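Local structure of aphrodisin (Mesocricetus auratus, 1E5P) at residues A117-P120 against E121-E124. The protein acts as an aphrodisiac pheromone that elicits copulatory behaviour in male hamsters, and is a secreted lipocalin, a family that binds small molecules such as odorants. Residues are numbered along the deposited sequence; the frame is centred on the assembly and turned at random. Where two conformers were deposited one is given.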
loop_
_atom_site.group_PDB
_atom_site.type_symbol
_atom_site.label_atom_id
_atom_site.label_comp_id
_atom_site.label_asym_id
_atom_site.label_seq_id
_atom_site.Cartn_x
_atom_site.Cartn_y
_atom_site.Cartn_z
ATOM N N ALA A 117 -8.317 8.508 -10.254
ATOM C CA ALA A 117 -8.720 7.102 -10.346
ATOM C C ALA A 117 -7.877 6.445 -11.442
ATOM O O ALA A 117 -7.323 7.100 -12.320
ATOM C CB ALA A 117 -10.192 7.013 -10.741
ATOM N N LEU A 118 -7.760 5.132 -11.408
ATOM C CA LEU A 118 -6.990 4.384 -12.379
ATOM C C LEU A 118 -7.616 4.471 -13.781
ATOM O O LEU A 118 -8.844 4.474 -13.862
ATOM C CB LEU A 118 -6.990 2.897 -11.992
ATOM C CG LEU A 118 -6.248 2.490 -10.727
ATOM C CD1 LEU A 118 -5.800 1.025 -10.829
ATOM C CD2 LEU A 118 -5.064 3.380 -10.414
ATOM N N THR A 119 -6.779 4.532 -14.787
ATOM C CA THR A 119 -7.307 4.513 -16.174
ATOM C C THR A 119 -7.609 3.066 -16.512
ATOM O O THR A 119 -7.238 2.122 -15.801
ATOM C CB THR A 119 -6.233 5.009 -17.153
ATOM O OG1 THR A 119 -5.105 4.131 -17.072
ATOM C CG2 THR A 119 -5.789 6.422 -16.824
ATOM N N PRO A 120 -8.241 2.844 -17.667
ATOM C CA PRO A 120 -8.548 1.479 -18.081
ATOM C C PRO A 120 -7.298 0.639 -18.181
ATOM O O PRO A 120 -7.300 -0.537 -17.763
ATOM C CB PRO A 120 -9.267 1.695 -19.408
ATOM C CG PRO A 120 -10.017 2.974 -19.174
ATOM C CD PRO A 120 -9.015 3.852 -18.431
ATOM N N GLU A 121 -6.192 1.176 -18.704
ATOM C CA GLU A 121 -4.964 0.401 -18.820
ATOM C C GLU A 121 -4.370 0.097 -17.439
ATOM O O GLU A 121 -3.856 -1.000 -17.206
ATOM C CB GLU A 121 -3.908 1.075 -19.699
ATOM C CG GLU A 121 -4.260 1.032 -21.181
ATOM C CD GLU A 121 -3.234 1.615 -22.111
ATOM O OE1 GLU A 121 -2.175 2.087 -21.681
ATOM O OE2 GLU A 121 -3.513 1.554 -23.355
ATOM N N GLU A 122 -4.410 1.080 -16.548
ATOM C CA GLU A 122 -3.925 0.834 -15.167
ATOM C C GLU A 122 -4.751 -0.224 -14.484
ATOM O O GLU A 122 -4.237 -1.073 -13.749
ATOM C CB GLU A 122 -3.924 2.174 -14.433
ATOM C CG GLU A 122 -2.773 3.058 -14.918
ATOM C CD GLU A 122 -2.935 4.512 -14.572
ATOM O OE1 GLU A 122 -4.007 4.917 -14.058
ATOM O OE2 GLU A 122 -1.967 5.266 -14.823
ATOM N N ASN A 123 -6.087 -0.204 -14.699
ATOM C CA ASN A 123 -6.919 -1.273 -14.137
ATOM C C ASN A 123 -6.532 -2.621 -14.717
ATOM O O ASN A 123 -6.513 -3.642 -14.022
ATOM C CB ASN A 123 -8.411 -1.004 -14.382
ATOM C CG ASN A 123 -9.011 -0.095 -13.333
ATOM O OD1 ASN A 123 -8.824 -0.328 -12.134
ATOM N ND2 ASN A 123 -9.723 0.933 -13.780
ATOM N N GLU A 124 -6.221 -2.715 -16.019
ATOM C CA GLU A 124 -5.805 -3.986 -16.608
ATOM C C GLU A 124 -4.521 -4.478 -15.953
ATOM O O GLU A 124 -4.392 -5.664 -15.634
ATOM C CB GLU A 124 -5.594 -3.838 -18.128
ATOM C CG GLU A 124 -5.023 -5.079 -18.796
ATOM C CD GLU A 124 -5.970 -6.266 -18.743
ATOM O OE1 GLU A 124 -7.160 -6.084 -18.458
ATOM O OE2 GLU A 124 -5.512 -7.403 -18.982
HETATM O O HOH W 1 -4.911 7.560 -13.190
#
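A capping box formed by T119 and E122 opens the helix 120-132, each residue using its side chain to bind the backbone NH of the other. OG1 of T119, the N-cap, accepts from N of E122 at 3.2 Å; with chi1 at 61° the hydroxyl lies between the backbone N and the carbonyl carbon. In return, E122 reaches back with an extended chain, and its OE1 accepts a hydrogen bond from T119 N at 2.9 Å, nearly straight (170°). The NH approaches on the anti side of the carboxylate, 34° out of its plane. A water donates to the same OE1 and to O of A117, tying the incoming loop to the box. In the lipocalin fold this helix follows the last long barrel strand, 105-113, and the cap lies at the surface. P120 occupies the first helical turn, where its lack of an NH costs no bond. O of T119 accepts from N of N123 at 2.8 Å, the first i to i+4 bond of the helix, followed by P120 O with N of E124 at 3.0 Å. The N123 side chain lies across L118, OD1 coming 3.6 Å from CD1 of the leucine. K91 makes a long, weak ion pair with OE1 of E122, whose OE2 lies close to the like-charged D90.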